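Local coordinates for protein DsrH (Allochromatium vinosum, PDB 2HY5) that probably takes part in sulfur transfer during intracellular sulfur oxidation, as a partner of DsrE and DsrF in the DsrEFH complex, at residues S2-N8 with C95-W101; E26-L32 with K56-L62; Y38-A42 with R75-I80. One frame throughout, in Å; residues are numbered along the deposited sequence.

Contact 1: S2-N8 with C95-W101; sequences SILHTVN and CDTVQAW
Strands 3-7 and 97-101, both extended (Leu4 -104/114, Val98 -112/135), run parallel, their axes 4.6 Å apart and inclined at 23°, in register from Ile3-Thr97 to Thr6-Ala100. Leu4 N donates to Thr97 O (2.8 Å), Gln99 N to Leu4 O (2.8 Å), Thr6 N to Gln99 O (2.9 Å) and Trp101 N to Thr6 O (2.8 Å). Ser2 O accepts Asp96 N (2.8 Å), and Ser2 OG (p) donates to Asp96 OD1 (3.0 Å).

Ile3, His5, Gln99 and Trp101 share one face. His5 (m, chi2 -89°) and Trp101 (m, chi2 85°) meet rim to rim, so that Trp101 NE1 donates to His5 ND1 (3.0 Å); Gln99 (t, t, chi3 85°) brings OE1 to 3.2 Å from His5 ND1. On the face of Leu4, Thr6, Val98 and Ala100, Thr6 (p) holds OG1 3.4 Å from Ala100 CB and binds water 1; Leu4 (t, p) sets CB 3.8 Å from SG of Cys95, in the loop before the strand.

DsrF packs against Gln99 and Trp101. The pairing adds the C-terminal strand to a parallel alpha/beta sheet: strand 29-32 flanks 3-7 on its other side, helix 16-23 covers the His5-Trp101 face and helix 85-94 the Leu4 face.

Contact 2: E26-L32 with K56-L62; sequences EGASVLL and KLKLYVL
Adjacent parallel strands 29-32 and 58-62, their axes 4.5 Å apart at closest approach and inclined at 20°, flank helix 47-53 in a classic beta-alpha-beta unit. Lys56 O accepts Gly27 N (3.0 Å); Gly27 has phi/psi 95/-14, where a CB would press on the carbonyl O of Glu26. Leu57 (m, t) sets CD2 3.9 Å from Ala28 CB and CD1 3.9 Å from Val30 CG2. Lys58, opposite Ser29, donates N to Ala28 O (3.0 Å), its extended side chain leading away; Val30 N donates to Lys58 O (2.9 Å). Leu59 (m, t) brings CD2 to 3.7 Å from Val30 CB. Tyr60 (m) donates N to Val30 O (2.8 Å) and sets CB 3.7 Å from Leu31 CD1; Leu32 N donates to Tyr60 O (2.9 Å), and water 2 bridges Tyr60 OH and Ser29 OG. Val61 lies opposite Leu32, and Leu62 N closes on Leu32 O (2.9 Å). Backbone bonds thus fix the register; the Val30-Leu59 face is purely aliphatic, the other mixes Leu31 with Ser29, Lys58 and Tyr60, and charged Glu26, Lys56 and Lys58 gather N-terminally.

Contact 3: Y38-A42 with R75-I80; sequences YAALA and RVIPGI
Ile77 lays its side chain (m, t) along the backbone of the opposing segment: CG1 lies 3.8 Å from Leu41 C and 3.7 Å from Ala42 N, and CD1 reaches 3.9 Å from Ala39 O. Beneath this overlap two backbone bonds join the segments on either side of the pair Leu41-Val76, whose CA atoms are 4.5 Å apart. Ile77 N donates to Ala40 O (2.8 Å), and Ala42 N donates to Arg75 O (3.0 Å, nearly linear). This is a single isolated beta bridge between two loops. Residues 38-40 have helical backbone angles, with Leu41 N bonded to Tyr38 O (3.3 Å); Leu41 and Ala42 are then extended (-80/133 and -68/147), as is Val76 (-80/152). From Ile77 to Ile80 the chain reverses in a type II turn with Pro78 and Gly79 at its corners, Gly79 taking the positive phi of 118° that suits glycine, and Ile80 N bonds to Ile77 O (3.2 Å).

Ala40 is the most covered residue: its CB lies 3.7 Å from Ile80 CD1 (m, t) and 4.1 Å from Val76 CG1 (t). At the other end, water 3 donates to Ala42 O (3.0 Å) and to Arg75 O (2.8 Å), bridging the two carbonyls, while Arg75 NH2 forms a salt bridge with Asp96 of DsrF and Tyr38 stacks on Tyr49 of DsrF.

Helix 47-53 packs on Ile77 and Ile80, strand 58-62 lies against Ala40 and Ile80, and helix 63-68 touches Leu41 and Val76.

In the fold
From the N terminus the chain enters strand 3-7, the first half of contact 1, which is completed only by the last strand, 97-101; this long closure encloses everything else. Inside it, strand 29-32 pairs with 58-62 in contact 2, and it also bonds to 3-7, His5 N meeting Ser29 O at 2.8 Å, so contacts 1 and 2 belong to one continuous parallel sheet. Contact 3 crosses contact 2: residues 38-42 lie within the loop that contact 2 closes, and 75-80 beyond it. The two touch where Ala40 CB meets Leu32 CD1 (3.7 Å), joining loops to sheet. Contacts 1 and 3, centres about 19 Å apart, lie on opposite sides of the chain's centre.

Contact 1: S2-N8 with C95-W101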
ATOM      1  N   SER C   2      12.140   9.276 -24.846  1.00 32.24           N
ATOM      2  CA  SER C   2      10.762   9.789 -25.113  1.00 28.52           C
ATOM      3  C   SER C   2       9.746   9.142 -24.177  1.00 25.91           C
ATOM      4  O   SER C   2       8.600   8.922 -24.554  1.00 26.88           O
ATOM      5  CB  SER C   2      10.375   9.508 -26.566  1.00 36.72           C
ATOM      6  OG  SER C   2      10.429   8.116 -26.838  1.00 41.34           O
ATOM      7  N   ILE C   3      10.173   8.828 -22.959  1.00 14.18           N
ATOM      8  CA  ILE C   3       9.274   8.224 -21.981  1.00 10.98           C
ATOM      9  C   ILE C   3       8.923   9.234 -20.904  1.00  9.05           C
ATOM     10  O   ILE C   3       9.767  10.025 -20.484  1.00  7.49           O
ATOM     11  CB  ILE C   3       9.932   7.024 -21.255  1.00 15.18           C
ATOM     12  CG1 ILE C   3      10.276   5.925 -22.258  1.00 16.43           C
ATOM     13  CG2 ILE C   3       9.000   6.494 -20.165  1.00 15.35           C
ATOM     14  CD1 ILE C   3      11.037   4.767 -21.638  1.00 20.82           C
ATOM     15  N   LEU C   4       7.669   9.209 -20.466  1.00  8.74           N
ATOM     16  CA  LEU C   4       7.246  10.057 -19.368  1.00  7.08           C
ATOM     17  C   LEU C   4       7.144   9.098 -18.196  1.00  7.26           C
ATOM     18  O   LEU C   4       6.317   8.183 -18.204  1.00  8.03           O
ATOM     19  CB  LEU C   4       5.868  10.685 -19.600  1.00  7.03           C
ATOM     20  CG  LEU C   4       5.290  11.284 -18.308  1.00  8.53           C
ATOM     21  CD1 LEU C   4       6.100  12.505 -17.895  1.00  9.30           C
ATOM     22  CD2 LEU C   4       3.823  11.645 -18.495  1.00 10.22           C
ATOM     23  N   HIS C   5       8.003   9.285 -17.203  1.00  6.33           N
ATOM     24  CA  HIS C   5       7.978   8.441 -16.016  1.00  6.30           C
ATOM     25  C   HIS C   5       7.115   9.137 -14.977  1.00  6.65           C
ATOM     26  O   HIS C   5       7.214  10.354 -14.797  1.00  7.67           O
ATOM     27  CB  HIS C   5       9.390   8.283 -15.447  1.00  7.47           C
ATOM     28  CG  HIS C   5      10.366   7.672 -16.401  1.00  8.43           C
ATOM     29  ND1 HIS C   5      10.568   6.311 -16.492  1.00  9.14           N
ATOM     30  CD2 HIS C   5      11.193   8.234 -17.316  1.00  8.78           C
ATOM     31  CE1 HIS C   5      11.476   6.061 -17.417  1.00 10.95           C
ATOM     32  NE2 HIS C   5      11.872   7.212 -17.935  1.00  9.29           N
ATOM     33  N   THR C   6       6.260   8.382 -14.294  1.00  6.56           N
ATOM     34  CA  THR C   6       5.438   8.981 -13.252  1.00  6.53           C
ATOM     35  C   THR C   6       5.846   8.375 -11.915  1.00  6.50           C
ATOM     36  O   THR C   6       6.053   7.164 -11.807  1.00  7.55           O
ATOM     37  CB  THR C   6       3.926   8.742 -13.485  1.00 10.92           C
ATOM     38  OG1 THR C   6       3.647   7.336 -13.483  1.00 12.47           O
ATOM     39  CG2 THR C   6       3.487   9.348 -14.818  1.00 10.20           C
ATOM     40  N   VAL C   7       5.990   9.228 -10.909  1.00  6.23           N
ATOM     41  CA  VAL C   7       6.377   8.783  -9.569  1.00  7.21           C
ATOM     42  C   VAL C   7       5.365   9.360  -8.592  1.00  6.83           C
ATOM     43  O   VAL C   7       5.244  10.582  -8.477  1.00  6.90           O
ATOM     44  CB  VAL C   7       7.789   9.287  -9.197  1.00  8.20           C
ATOM     45  CG1 VAL C   7       8.140   8.856  -7.779  1.00 11.97           C
ATOM     46  CG2 VAL C   7       8.812   8.740 -10.185  1.00 10.99           C
ATOM     47  N   ASN C   8       4.645   8.492  -7.884  1.00  7.83           N
ATOM     48  CA  ASN C   8       3.625   8.971  -6.954  1.00  7.49           C
ATOM     49  C   ASN C   8       3.890   8.698  -5.485  1.00  7.55           C
ATOM     50  O   ASN C   8       3.034   8.970  -4.650  1.00  7.60           O
ATOM     51  CB  ASN C   8       2.264   8.373  -7.317  1.00 10.58           C
ATOM     52  CG  ASN C   8       2.196   6.879  -7.049  1.00 13.89           C
ATOM     53  OD1 ASN C   8       1.119   6.324  -6.838  1.00 19.47           O
ATOM     54  ND2 ASN C   8       3.349   6.220  -7.069  1.00 15.85           N
ATOM     55  N   CYS C  95       5.084  12.953 -24.856  1.00 13.44           N
ATOM     56  CA  CYS C  95       6.024  11.840 -24.773  1.00 14.82           C
ATOM     57  C   CYS C  95       5.428  10.644 -25.519  1.00 14.42           C
ATOM     58  O   CYS C  95       4.225  10.593 -25.761  1.00 14.64           O
ATOM     59  CB  CYS C  95       6.294  11.483 -23.309  1.00 16.98           C
ATOM     60  SG  CYS C  95       7.231  12.756 -22.415  1.00 22.09           S
ATOM     61  N   ASP C  96       6.268   9.682 -25.886  1.00 13.37           N
ATOM     62  CA  ASP C  96       5.805   8.519 -26.641  1.00 14.37           C
ATOM     63  C   ASP C  96       5.164   7.417 -25.807  1.00 13.46           C
ATOM     64  O   ASP C  96       4.276   6.709 -26.281  1.00 14.95           O
ATOM     65  CB  ASP C  96       6.968   7.924 -27.438  1.00 30.04           C
ATOM     66  CG  ASP C  96       7.519   8.886 -28.466  1.00 33.95           C
ATOM     67  OD1 ASP C  96       8.558   8.568 -29.076  1.00 40.14           O
ATOM     68  OD2 ASP C  96       6.912   9.959 -28.670  1.00 37.24           O
ATOM     69  N   THR C  97       5.616   7.260 -24.571  1.00 12.67           N
ATOM     70  CA  THR C  97       5.077   6.221 -23.699  1.00 12.07           C
ATOM     71  C   THR C  97       5.087   6.714 -22.263  1.00 10.88           C
ATOM     72  O   THR C  97       5.897   7.560 -21.901  1.00 11.11           O
ATOM     73  CB  THR C  97       5.924   4.927 -23.794  1.00 21.09           C
ATOM     74  OG1 THR C  97       5.942   4.472 -25.154  1.00 24.74           O
ATOM     75  CG2 THR C  97       5.347   3.832 -22.911  1.00 20.32           C
ATOM     76  N   VAL C  98       4.173   6.194 -21.451  1.00  9.77           N
ATOM     77  CA  VAL C  98       4.105   6.565 -20.047  1.00  9.22           C
ATOM     78  C   VAL C  98       4.495   5.338 -19.236  1.00  8.44           C
ATOM     79  O   VAL C  98       4.047   4.229 -19.521  1.00  9.83           O
ATOM     80  CB  VAL C  98       2.683   6.997 -19.638  1.00  9.40           C
ATOM     81  CG1 VAL C  98       2.682   7.471 -18.184  1.00  9.84           C
ATOM     82  CG2 VAL C  98       2.184   8.105 -20.561  1.00 11.94           C
ATOM     83  N   GLN C  99       5.344   5.541 -18.238  1.00  6.62           N
ATOM     84  CA  GLN C  99       5.794   4.441 -17.400  1.00  8.13           C
ATOM     85  C   GLN C  99       5.561   4.807 -15.948  1.00  8.32           C
ATOM     86  O   GLN C  99       6.135   5.769 -15.450  1.00  7.72           O
ATOM     87  CB  GLN C  99       7.280   4.174 -17.622  1.00 14.89           C
ATOM     88  CG  GLN C  99       7.784   2.920 -16.924  1.00 20.26           C
ATOM     89  CD  GLN C  99       9.207   2.584 -17.305  1.00 24.18           C
ATOM     90  OE1 GLN C  99      10.158   3.104 -16.726  1.00 26.83           O
ATOM     91  NE2 GLN C  99       9.361   1.721 -18.302  1.00 27.87           N
ATOM     92  N   ALA C 100       4.722   4.040 -15.263  1.00  7.71           N
ATOM     93  CA  ALA C 100       4.422   4.338 -13.869  1.00  9.53           C
ATOM     94  C   ALA C 100       5.331   3.596 -12.893  1.00  9.54           C
ATOM     95  O   ALA C 100       5.512   2.385 -12.996  1.00 11.05           O
ATOM     96  CB  ALA C 100       2.962   4.000 -13.574  1.00 13.61           C
ATOM     97  N   TRP C 101       5.907   4.342 -11.958  1.00 10.36           N
ATOM     98  CA  TRP C 101       6.760   3.773 -10.927  1.00 12.97           C
ATOM     99  C   TRP C 101       5.925   3.838  -9.667  1.00 18.02           C
ATOM    100  O   TRP C 101       5.808   4.893  -9.038  1.00 18.66           O
ATOM    101  CB  TRP C 101       8.044   4.587 -10.758  1.00 12.63           C
ATOM    102  CG  TRP C 101       8.952   4.493 -11.940  1.00 11.39           C
ATOM    103  CD1 TRP C 101       8.902   5.249 -13.080  1.00  9.52           C
ATOM    104  CD2 TRP C 101      10.035   3.570 -12.116  1.00 11.66           C
ATOM    105  NE1 TRP C 101       9.889   4.853 -13.957  1.00 10.93           N
ATOM    106  CE2 TRP C 101      10.598   3.831 -13.390  1.00 11.79           C
ATOM    107  CE3 TRP C 101      10.578   2.552 -11.325  1.00 10.49           C
ATOM    108  CZ2 TRP C 101      11.702   3.093 -13.880  1.00 12.81           C
ATOM    109  CZ3 TRP C 101      11.666   1.824 -11.814  1.00 10.84           C
ATOM    110  CH2 TRP C 101      12.215   2.098 -13.077  1.00 10.95           C
TER
HETATM  111  O   HOH W   1       3.225   6.432 -10.706  1.00 12.87           O

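Contact 2: E26-L32 with K56-L62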
ATOM      1  N   GLU C  26      18.602  10.267 -20.907  1.00 11.32           N
ATOM      2  CA  GLU C  26      18.696  11.633 -21.414  1.00 14.35           C
ATOM      3  C   GLU C  26      17.497  12.002 -22.279  1.00 13.15           C
ATOM      4  O   GLU C  26      17.170  11.292 -23.225  1.00 13.23           O
ATOM      5  CB  GLU C  26      19.980  11.785 -22.238  1.00 43.85           C
ATOM      6  CG  GLU C  26      20.091  13.085 -23.027  1.00 51.25           C
ATOM      7  CD  GLU C  26      20.487  14.267 -22.166  1.00 56.39           C
ATOM      8  OE1 GLU C  26      21.579  14.221 -21.565  1.00 59.08           O
ATOM      9  OE2 GLU C  26      19.709  15.243 -22.094  1.00 59.14           O
ATOM     10  N   GLY C  27      16.849  13.115 -21.951  1.00 17.36           N
ATOM     11  CA  GLY C  27      15.712  13.564 -22.732  1.00 18.63           C
ATOM     12  C   GLY C  27      14.357  13.127 -22.210  1.00 18.90           C
ATOM     13  O   GLY C  27      13.325  13.652 -22.635  1.00 19.74           O
ATOM     14  N   ALA C  28      14.350  12.168 -21.291  1.00 11.89           N
ATOM     15  CA  ALA C  28      13.097  11.674 -20.732  1.00 11.28           C
ATOM     16  C   ALA C  28      12.497  12.690 -19.769  1.00 10.15           C
ATOM     17  O   ALA C  28      13.174  13.613 -19.310  1.00 10.52           O
ATOM     18  CB  ALA C  28      13.334  10.350 -20.012  1.00  8.88           C
ATOM     19  N   SER C  29      11.216  12.518 -19.469  1.00  8.76           N
ATOM     20  CA  SER C  29      10.535  13.409 -18.547  1.00  7.47           C
ATOM     21  C   SER C  29      10.068  12.619 -17.336  1.00  6.62           C
ATOM     22  O   SER C  29       9.770  11.431 -17.435  1.00  5.13           O
ATOM     23  CB  SER C  29       9.337  14.071 -19.227  1.00 13.58           C
ATOM     24  OG  SER C  29       9.758  14.918 -20.281  1.00 13.86           O
ATOM     25  N   VAL C  30      10.022  13.288 -16.192  1.00  7.63           N
ATOM     26  CA  VAL C  30       9.580  12.662 -14.960  1.00  7.56           C
ATOM     27  C   VAL C  30       8.556  13.572 -14.300  1.00  8.55           C
ATOM     28  O   VAL C  30       8.790  14.771 -14.131  1.00  8.54           O
ATOM     29  CB  VAL C  30      10.757  12.444 -13.976  1.00  6.74           C
ATOM     30  CG1 VAL C  30      10.250  11.796 -12.702  1.00  5.96           C
ATOM     31  CG2 VAL C  30      11.826  11.570 -14.613  1.00  6.48           C
ATOM     32  N   LEU C  31       7.407  13.004 -13.947  1.00  6.76           N
ATOM     33  CA  LEU C  31       6.362  13.766 -13.285  1.00  7.47           C
ATOM     34  C   LEU C  31       6.147  13.237 -11.887  1.00  6.68           C
ATOM     35  O   LEU C  31       5.924  12.038 -11.684  1.00  7.98           O
ATOM     36  CB  LEU C  31       5.034  13.684 -14.044  1.00  9.37           C
ATOM     37  CG  LEU C  31       3.870  14.323 -13.267  1.00 11.66           C
ATOM     38  CD1 LEU C  31       4.051  15.839 -13.210  1.00 12.67           C
ATOM     39  CD2 LEU C  31       2.552  13.976 -13.926  1.00 12.02           C
ATOM     40  N   LEU C  32       6.210  14.147 -10.928  1.00  7.24           N
ATOM     41  CA  LEU C  32       6.010  13.815  -9.531  1.00  6.39           C
ATOM     42  C   LEU C  32       4.593  14.231  -9.167  1.00  6.94           C
ATOM     43  O   LEU C  32       4.222  15.390  -9.345  1.00  7.00           O
ATOM     44  CB  LEU C  32       7.003  14.594  -8.672  1.00  7.67           C
ATOM     45  CG  LEU C  32       8.481  14.406  -9.029  1.00  8.82           C
ATOM     46  CD1 LEU C  32       9.332  15.425  -8.263  1.00  9.23           C
ATOM     47  CD2 LEU C  32       8.902  12.979  -8.699  1.00 10.52           C
ATOM     48  N   LYS C  56      19.980  15.935 -16.949  1.00 20.97           N
ATOM     49  CA  LYS C  56      19.697  15.161 -18.153  1.00 20.84           C
ATOM     50  C   LYS C  56      18.220  14.877 -18.389  1.00 18.28           C
ATOM     51  O   LYS C  56      17.834  14.450 -19.475  1.00 19.48           O
ATOM     52  CB  LYS C  56      20.481  13.840 -18.140  1.00 54.37           C
ATOM     53  CG  LYS C  56      19.887  12.708 -17.303  1.00 57.41           C
ATOM     54  CD  LYS C  56      19.860  13.018 -15.817  1.00 61.87           C
ATOM     55  CE  LYS C  56      19.908  11.734 -14.995  1.00 63.66           C
ATOM     56  NZ  LYS C  56      18.909  10.719 -15.438  1.00 66.37           N
ATOM     57  N   LEU C  57      17.395  15.122 -17.377  1.00 14.25           N
ATOM     58  CA  LEU C  57      15.960  14.875 -17.483  1.00 11.00           C
ATOM     59  C   LEU C  57      15.154  16.153 -17.297  1.00 11.17           C
ATOM     60  O   LEU C  57      15.641  17.122 -16.720  1.00 12.60           O
ATOM     61  CB  LEU C  57      15.514  13.887 -16.401  1.00 11.85           C
ATOM     62  CG  LEU C  57      16.238  12.548 -16.256  1.00 13.66           C
ATOM     63  CD1 LEU C  57      15.716  11.843 -15.008  1.00 11.55           C
ATOM     64  CD2 LEU C  57      16.026  11.693 -17.502  1.00 12.43           C
ATOM     65  N   LYS C  58      13.916  16.144 -17.792  1.00  9.03           N
ATOM     66  CA  LYS C  58      13.004  17.268 -17.624  1.00  8.80           C
ATOM     67  C   LYS C  58      12.098  16.830 -16.474  1.00  7.89           C
ATOM     68  O   LYS C  58      11.395  15.825 -16.589  1.00  7.90           O
ATOM     69  CB  LYS C  58      12.160  17.484 -18.882  1.00 20.16           C
ATOM     70  CG  LYS C  58      12.962  17.752 -20.143  1.00 25.88           C
ATOM     71  CD  LYS C  58      12.037  17.917 -21.341  1.00 31.66           C
ATOM     72  CE  LYS C  58      12.815  18.210 -22.612  1.00 35.74           C
ATOM     73  NZ  LYS C  58      11.910  18.463 -23.769  1.00 37.74           N
ATOM     74  N   LEU C  59      12.122  17.564 -15.368  1.00  7.02           N
ATOM     75  CA  LEU C  59      11.309  17.206 -14.208  1.00  6.53           C
ATOM     76  C   LEU C  59      10.095  18.114 -14.063  1.00  6.54           C
ATOM     77  O   LEU C  59      10.185  19.330 -14.261  1.00  6.93           O
ATOM     78  CB  LEU C  59      12.147  17.291 -12.928  1.00 11.07           C
ATOM     79  CG  LEU C  59      13.459  16.507 -12.859  1.00 13.67           C
ATOM     80  CD1 LEU C  59      14.059  16.672 -11.466  1.00 16.25           C
ATOM     81  CD2 LEU C  59      13.217  15.037 -13.168  1.00 14.95           C
ATOM     82  N   TYR C  60       8.965  17.510 -13.710  1.00  6.12           N
ATOM     83  CA  TYR C  60       7.711  18.233 -13.522  1.00  5.24           C
ATOM     84  C   TYR C  60       7.086  17.795 -12.209  1.00  5.77           C
ATOM     85  O   TYR C  60       7.312  16.675 -11.755  1.00  6.09           O
ATOM     86  CB  TYR C  60       6.727  17.914 -14.649  1.00  6.14           C
ATOM     87  CG  TYR C  60       7.239  18.227 -16.028  1.00  8.35           C
ATOM     88  CD1 TYR C  60       8.126  17.368 -16.677  1.00 10.42           C
ATOM     89  CD2 TYR C  60       6.855  19.397 -16.679  1.00  9.48           C
ATOM     90  CE1 TYR C  60       8.616  17.670 -17.946  1.00 11.62           C
ATOM     91  CE2 TYR C  60       7.342  19.709 -17.948  1.00 12.33           C
ATOM     92  CZ  TYR C  60       8.221  18.843 -18.571  1.00 12.35           C
ATOM     93  OH  TYR C  60       8.721  19.164 -19.812  1.00 12.82           O
ATOM     94  N   VAL C  61       6.303  18.680 -11.607  1.00  5.16           N
ATOM     95  CA  VAL C  61       5.633  18.366 -10.356  1.00  6.05           C
ATOM     96  C   VAL C  61       4.188  18.828 -10.488  1.00  6.09           C
ATOM     97  O   VAL C  61       3.926  19.881 -11.061  1.00  6.50           O
ATOM     98  CB  VAL C  61       6.327  19.073  -9.158  1.00  9.24           C
ATOM     99  CG1 VAL C  61       6.264  20.583  -9.316  1.00  9.49           C
ATOM    100  CG2 VAL C  61       5.676  18.647  -7.856  1.00 11.07           C
ATOM    101  N   LEU C  62       3.249  18.037  -9.973  1.00  6.59           N
ATOM    102  CA  LEU C  62       1.837  18.390 -10.079  1.00  7.66           C
ATOM    103  C   LEU C  62       1.435  19.425  -9.029  1.00  9.04           C
ATOM    104  O   LEU C  62       1.395  19.138  -7.833  1.00  7.11           O
ATOM    105  CB  LEU C  62       0.971  17.128  -9.956  1.00  7.40           C
ATOM    106  CG  LEU C  62      -0.513  17.289 -10.291  1.00  6.56           C
ATOM    107  CD1 LEU C  62      -0.697  17.697 -11.752  1.00  5.40           C
ATOM    108  CD2 LEU C  62      -1.217  15.973 -10.023  1.00  6.90           C
TER
HETATM  109  O   HOH W   2       8.942  17.337 -21.542  1.00 20.80           O

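Contact 3: Y38-A42 with R75-I80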
ATOM      1  N   TYR C  38       6.853  15.549  -2.659  1.00  7.03           N
ATOM      2  CA  TYR C  38       7.838  15.917  -1.651  1.00  7.37           C
ATOM      3  C   TYR C  38       9.272  15.928  -2.180  1.00  7.20           C
ATOM      4  O   TYR C  38      10.116  16.669  -1.678  1.00  8.74           O
ATOM      5  CB  TYR C  38       7.710  14.980  -0.452  1.00  7.51           C
ATOM      6  CG  TYR C  38       6.370  15.104   0.242  1.00  7.18           C
ATOM      7  CD1 TYR C  38       5.484  14.026   0.294  1.00  7.68           C
ATOM      8  CD2 TYR C  38       5.994  16.295   0.857  1.00  5.73           C
ATOM      9  CE1 TYR C  38       4.259  14.133   0.940  1.00  7.75           C
ATOM     10  CE2 TYR C  38       4.768  16.414   1.514  1.00  6.99           C
ATOM     11  CZ  TYR C  38       3.905  15.325   1.550  1.00  4.27           C
ATOM     12  OH  TYR C  38       2.698  15.413   2.208  1.00  5.66           O
ATOM     13  N   ALA C  39       9.543  15.114  -3.193  1.00  8.16           N
ATOM     14  CA  ALA C  39      10.878  15.059  -3.773  1.00  7.58           C
ATOM     15  C   ALA C  39      11.237  16.354  -4.504  1.00  8.90           C
ATOM     16  O   ALA C  39      12.408  16.647  -4.708  1.00 10.42           O
ATOM     17  CB  ALA C  39      10.977  13.876  -4.733  1.00  8.08           C
ATOM     18  N   ALA C  40      10.230  17.130  -4.888  1.00  7.57           N
ATOM     19  CA  ALA C  40      10.477  18.374  -5.618  1.00  7.73           C
ATOM     20  C   ALA C  40      10.782  19.574  -4.725  1.00  9.61           C
ATOM     21  O   ALA C  40      11.122  20.651  -5.218  1.00 10.30           O
ATOM     22  CB  ALA C  40       9.280  18.685  -6.511  1.00  6.03           C
ATOM     23  N   LEU C  41      10.677  19.387  -3.415  1.00 10.19           N
ATOM     24  CA  LEU C  41      10.906  20.475  -2.472  1.00 11.29           C
ATOM     25  C   LEU C  41      12.372  20.777  -2.164  1.00 11.74           C
ATOM     26  O   LEU C  41      13.171  19.878  -1.903  1.00 11.85           O
ATOM     27  CB  LEU C  41      10.156  20.182  -1.176  1.00 10.32           C
ATOM     28  CG  LEU C  41       8.660  19.925  -1.371  1.00 12.36           C
ATOM     29  CD1 LEU C  41       8.021  19.647  -0.022  1.00 12.67           C
ATOM     30  CD2 LEU C  41       8.006  21.128  -2.041  1.00 13.53           C
ATOM     31  N   ALA C  42      12.720  22.058  -2.196  1.00 13.95           N
ATOM     32  CA  ALA C  42      14.085  22.468  -1.910  1.00 13.83           C
ATOM     33  C   ALA C  42      14.393  22.208  -0.438  1.00 14.31           C
ATOM     34  O   ALA C  42      13.506  22.283   0.411  1.00 16.41           O
ATOM     35  CB  ALA C  42      14.261  23.948  -2.226  1.00 19.61           C
ATOM     36  N   ARG C  75       8.482  26.944  -3.372  1.00 15.40           N
ATOM     37  CA  ARG C  75       9.170  25.996  -2.504  1.00 13.82           C
ATOM     38  C   ARG C  75       9.844  24.884  -3.293  1.00 11.96           C
ATOM     39  O   ARG C  75      10.574  24.073  -2.731  1.00  9.30           O
ATOM     40  CB  ARG C  75       8.175  25.379  -1.517  1.00 14.97           C
ATOM     41  CG  ARG C  75       7.479  26.386  -0.613  1.00 18.45           C
ATOM     42  CD  ARG C  75       8.463  27.056   0.330  1.00 20.68           C
ATOM     43  NE  ARG C  75       8.908  26.170   1.403  1.00 23.60           N
ATOM     44  CZ  ARG C  75       8.150  25.796   2.431  1.00 25.42           C
ATOM     45  NH1 ARG C  75       6.899  26.229   2.536  1.00 25.56           N
ATOM     46  NH2 ARG C  75       8.644  24.990   3.360  1.00 26.58           N
ATOM     47  N   VAL C  76       9.598  24.848  -4.596  1.00 10.62           N
ATOM     48  CA  VAL C  76      10.163  23.816  -5.452  1.00 10.36           C
ATOM     49  C   VAL C  76      11.613  24.086  -5.853  1.00 12.10           C
ATOM     50  O   VAL C  76      12.047  25.238  -5.925  1.00 11.18           O
ATOM     51  CB  VAL C  76       9.311  23.668  -6.736  1.00 15.89           C
ATOM     52  CG1 VAL C  76       9.868  22.573  -7.622  1.00 18.40           C
ATOM     53  CG2 VAL C  76       7.872  23.373  -6.360  1.00 16.15           C
ATOM     54  N   ILE C  77      12.358  23.014  -6.100  1.00 10.81           N
ATOM     55  CA  ILE C  77      13.741  23.130  -6.541  1.00 11.67           C
ATOM     56  C   ILE C  77      13.695  23.801  -7.911  1.00 12.25           C
ATOM     57  O   ILE C  77      12.989  23.339  -8.809  1.00  9.31           O
ATOM     58  CB  ILE C  77      14.393  21.741  -6.695  1.00 14.53           C
ATOM     59  CG1 ILE C  77      14.445  21.038  -5.336  1.00 13.33           C
ATOM     60  CG2 ILE C  77      15.795  21.880  -7.286  1.00 14.92           C
ATOM     61  CD1 ILE C  77      14.827  19.569  -5.425  1.00 15.14           C
ATOM     62  N   PRO C  78      14.432  24.910  -8.083  1.00 13.01           N
ATOM     63  CA  PRO C  78      14.445  25.616  -9.367  1.00 13.51           C
ATOM     64  C   PRO C  78      14.788  24.677 -10.518  1.00 12.62           C
ATOM     65  O   PRO C  78      15.787  23.960 -10.469  1.00 13.55           O
ATOM     66  CB  PRO C  78      15.509  26.688  -9.156  1.00 19.95           C
ATOM     67  CG  PRO C  78      15.351  27.013  -7.700  1.00 21.03           C
ATOM     68  CD  PRO C  78      15.231  25.637  -7.078  1.00 19.27           C
ATOM     69  N   GLY C  79      13.956  24.679 -11.553  1.00 11.57           N
ATOM     70  CA  GLY C  79      14.207  23.807 -12.687  1.00 10.07           C
ATOM     71  C   GLY C  79      13.083  22.816 -12.889  1.00  8.81           C
ATOM     72  O   GLY C  79      12.853  22.338 -14.001  1.00 10.31           O
ATOM     73  N   ILE C  80      12.391  22.489 -11.803  1.00  8.52           N
ATOM     74  CA  ILE C  80      11.263  21.568 -11.878  1.00  7.44           C
ATOM     75  C   ILE C  80      10.042  22.405 -12.244  1.00  7.96           C
ATOM     76  O   ILE C  80       9.675  23.325 -11.521  1.00 10.21           O
ATOM     77  CB  ILE C  80      11.009  20.880 -10.526  1.00  7.50           C
ATOM     78  CG1 ILE C  80      12.257  20.104 -10.103  1.00  6.82           C
ATOM     79  CG2 ILE C  80       9.821  19.930 -10.641  1.00  4.81           C
ATOM     80  CD1 ILE C  80      12.099  19.348  -8.802  1.00  8.37           C
TER
HETATM   81  O   HOH W   3      11.211  24.171   0.000  1.00 21.58           O